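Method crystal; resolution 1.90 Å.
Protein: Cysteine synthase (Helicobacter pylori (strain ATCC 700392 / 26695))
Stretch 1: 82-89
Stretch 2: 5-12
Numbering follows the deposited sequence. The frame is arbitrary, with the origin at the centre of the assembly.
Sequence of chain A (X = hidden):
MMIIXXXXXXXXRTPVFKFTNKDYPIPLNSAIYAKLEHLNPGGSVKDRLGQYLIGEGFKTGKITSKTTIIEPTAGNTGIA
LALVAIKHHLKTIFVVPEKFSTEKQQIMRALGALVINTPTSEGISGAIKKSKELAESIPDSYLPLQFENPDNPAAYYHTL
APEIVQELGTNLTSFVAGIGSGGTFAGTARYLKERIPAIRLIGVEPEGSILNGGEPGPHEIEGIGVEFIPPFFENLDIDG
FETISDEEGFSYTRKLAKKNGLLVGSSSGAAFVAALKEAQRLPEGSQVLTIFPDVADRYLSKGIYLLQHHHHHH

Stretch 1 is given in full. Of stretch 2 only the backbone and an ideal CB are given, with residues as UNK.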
# COMPACT_ATOMS: atom_id res chain seq x y z
N ALA A 82 13.49 -9.46 -0.22
CA ALA A 82 14.33 -8.29 -0.39
C ALA A 82 14.09 -7.30 0.76
O ALA A 82 15.03 -6.76 1.32
CB ALA A 82 14.08 -7.65 -1.73
N LEU A 83 12.82 -7.12 1.12
CA LEU A 83 12.44 -6.16 2.18
C LEU A 83 13.05 -6.58 3.52
O LEU A 83 13.69 -5.77 4.21
CB LEU A 83 10.91 -6.09 2.23
CG LEU A 83 10.34 -5.14 3.28
CD1 LEU A 83 10.88 -3.75 3.10
CD2 LEU A 83 8.83 -5.10 3.17
N VAL A 84 12.96 -7.88 3.84
CA VAL A 84 13.41 -8.40 5.12
C VAL A 84 14.95 -8.44 5.13
O VAL A 84 15.55 -8.22 6.15
CB VAL A 84 12.78 -9.78 5.40
CG1 VAL A 84 13.37 -10.44 6.64
CG2 VAL A 84 11.27 -9.69 5.53
N ALA A 85 15.58 -8.71 3.98
CA ALA A 85 17.05 -8.78 3.88
C ALA A 85 17.73 -7.47 4.31
O ALA A 85 18.88 -7.47 4.78
CB ALA A 85 17.43 -9.12 2.46
N ILE A 86 17.05 -6.34 4.12
CA ILE A 86 17.63 -5.01 4.37
C ILE A 86 18.16 -4.90 5.81
O ILE A 86 19.28 -4.45 6.03
CB ILE A 86 16.63 -3.90 4.03
CG1 ILE A 86 16.40 -3.86 2.52
CG2 ILE A 86 17.11 -2.56 4.58
CD1 ILE A 86 15.32 -2.92 2.06
N LYS A 87 17.36 -5.33 6.79
CA LYS A 87 17.70 -5.15 8.19
C LYS A 87 19.06 -5.78 8.48
O LYS A 87 19.85 -5.19 9.19
CB LYS A 87 16.63 -5.76 9.11
CG LYS A 87 16.88 -5.56 10.60
CD LYS A 87 15.77 -6.13 11.45
CE LYS A 87 16.01 -5.96 12.94
NZ LYS A 87 14.82 -6.37 13.74
N HIS A 88 19.33 -6.97 7.92
CA HIS A 88 20.58 -7.70 8.20
C HIS A 88 21.58 -7.57 7.05
O HIS A 88 22.56 -8.30 7.02
CB HIS A 88 20.31 -9.18 8.51
CG HIS A 88 19.16 -9.41 9.43
ND1 HIS A 88 17.86 -9.60 8.96
CD2 HIS A 88 19.07 -9.42 10.78
CE1 HIS A 88 17.03 -9.75 9.98
NE2 HIS A 88 17.75 -9.64 11.11
N HIS A 89 21.35 -6.62 6.13
CA HIS A 89 22.26 -6.30 5.03
C HIS A 89 22.58 -7.55 4.18
O HIS A 89 23.68 -7.68 3.70
CB HIS A 89 23.55 -5.64 5.57
CG HIS A 89 23.35 -4.31 6.23
ND1 HIS A 89 23.58 -3.12 5.58
CD2 HIS A 89 22.96 -3.98 7.49
CE1 HIS A 89 23.30 -2.11 6.39
NE2 HIS A 89 22.92 -2.61 7.56
N UNK A 5 12.32 1.57 13.11
CA UNK A 5 13.65 1.83 12.57
C UNK A 5 13.93 0.85 11.42
O UNK A 5 14.96 0.92 10.80
CB UNK A 5 14.71 1.71 13.66
N UNK A 6 12.96 -0.02 11.14
CA UNK A 6 13.02 -0.99 10.07
C UNK A 6 11.58 -1.26 9.61
O UNK A 6 10.66 -1.35 10.43
CB UNK A 6 13.72 -2.27 10.52
N UNK A 7 11.38 -1.36 8.29
CA UNK A 7 10.01 -1.57 7.78
C UNK A 7 9.51 -2.97 8.16
O UNK A 7 8.32 -3.25 8.18
CB UNK A 7 9.97 -1.39 6.26
N UNK A 8 10.45 -3.86 8.53
CA UNK A 8 10.15 -5.17 9.07
C UNK A 8 9.29 -5.10 10.32
O UNK A 8 8.48 -6.00 10.50
CB UNK A 8 11.45 -5.92 9.38
N UNK A 9 9.48 -4.07 11.13
CA UNK A 9 8.70 -3.89 12.35
C UNK A 9 7.20 -3.74 12.03
O UNK A 9 6.35 -3.83 12.92
CB UNK A 9 9.20 -2.67 13.12
N UNK A 10 6.85 -3.43 10.78
CA UNK A 10 5.47 -3.14 10.42
C UNK A 10 4.80 -4.35 9.75
O UNK A 10 3.68 -4.21 9.29
CB UNK A 10 5.42 -1.92 9.49
N UNK A 11 5.49 -5.50 9.63
CA UNK A 11 4.93 -6.74 9.00
C UNK A 11 3.89 -7.33 9.97
O UNK A 11 4.10 -7.39 11.17
CB UNK A 11 6.03 -7.76 8.69
N UNK A 12 2.73 -7.74 9.42
CA UNK A 12 1.73 -8.43 10.22
C UNK A 12 0.82 -7.46 10.97
O UNK A 12 0.78 -6.27 10.69
CB UNK A 12 2.42 -9.37 11.21

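Position 5 comes first, with its CA-to-CB bond out of reach of the helix of stretch 1 and the turn from Ile-86 to His-89. No atom of stretch 1 lies within 5.5 Å of its ideal CB, so this contact sets no rule there and many side chains would do. The deposited residue is Thr-5, which takes no part.

Position 6 is different. Its backbone is extended, at phi -151° and psi 138°, and its CB points toward stretch 1, with the ideal CB 4.5 Å from Lys-87 CD. What it meets is the aliphatic run of an all-t lysine, which suits a small or beta-branched side chain, though nothing visible excludes a larger apolar one. The next residues enter a 3-10 segment, and a short hydroxyl side chain here could also accept a hydrogen bond from a backbone NH there, an option that favours serine or threonine. The residue is Thr-6, and it serves both ends: its OG1 lies 4.0 Å from Lys-87 CB, and it accepts a hydrogen bond from the backbone N of residue 8 at 3.3 Å. Its carbonyl O also accepts from the N of residue 9, at 3.0 Å.

At position 7 the CB again points toward stretch 1, and the ideal CB sits 4.1 Å from Leu-83 CD1. An apolar methyl as neighbour favours leucine, isoleucine, methionine or even alanine, since the contact is already made at the beta carbon. Met-7 fits this reading: its CB lies 4.1 Å from Leu-83 CD1, while the rest of the chain, m at all three chi angles, leads away.

Position 8 is the centre of the contact. Its CA is 6.1 Å from Val-84 CA, and its CB points sideways, the ideal CB 4.8 Å from Lys-87 CD and 5.3 Å from Val-84 CA. There is room for a longer chain to run toward Val-84, Lys-87 and His-88, where it would find a carbonyl, a valine methyl and a ring; glutamine or methionine could reach, and a polar tip would suit the carbonyl better. Gln-8 does so, and more of its area is covered than that of any other residue in stretch 2. Its NE2 packs 3.1 Å from Lys-87 CB and 3.7 Å from His-88 CE1, meeting that ring obliquely. NE2 also comes 3.2 Å from Val-84 O, but the angle is too poor for a hydrogen bond; OE1 is bonded elsewhere in the structure.

Position 9 points sideways, with no near neighbour at its CB, but the lysine amine offers a positive charge that an acidic chain, aspartate or glutamate, or a polar one could approach. Asp-9 brings OD1 to 4.6 Å from Lys-87 NZ, a favourable pairing of charges beyond salt-bridge range.

Position 10 has nothing of stretch 1 within 5.5 Å of its ideal CB, so the choice is free; it is Ala-10, which makes no contact.

Position 11 points toward stretch 1 from farther off, so a long apolar chain is needed to reach Val-84. Leucine, isoleucine or methionine would suit. Ile-11 places CD1 3.9 Å from Val-84 CG2.

Position 12, at phi 84° and psi -167°, favours glycine by its backbone alone; it is Gly-12.

Stretch 2 5-12: TTMQDAIG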
# COMPACT_ATOMS: atom_id res chain seq x y z
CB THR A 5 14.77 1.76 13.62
OG1 THR A 5 14.76 0.45 14.20
CG2 THR A 5 14.65 2.80 14.72
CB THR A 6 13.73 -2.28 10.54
OG1 THR A 6 13.49 -3.31 9.60
CG2 THR A 6 13.24 -2.83 11.86
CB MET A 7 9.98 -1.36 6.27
CG MET A 7 9.82 0.11 5.88
SD MET A 7 8.66 1.06 6.95
CE MET A 7 7.09 0.45 6.36
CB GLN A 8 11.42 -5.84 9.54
CG GLN A 8 12.16 -6.49 8.41
CD GLN A 8 12.84 -7.66 9.05
OE1 GLN A 8 12.17 -8.51 9.65
NE2 GLN A 8 14.16 -7.69 8.95
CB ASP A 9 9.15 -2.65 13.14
CG ASP A 9 10.46 -2.74 13.92
OD1 ASP A 9 11.00 -3.86 14.07
OD2 ASP A 9 10.95 -1.65 14.37
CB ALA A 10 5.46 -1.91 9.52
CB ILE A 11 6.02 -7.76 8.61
CG1 ILE A 11 6.84 -7.25 7.41
CG2 ILE A 11 5.40 -9.12 8.29
CD1 ILE A 11 8.11 -8.00 7.13
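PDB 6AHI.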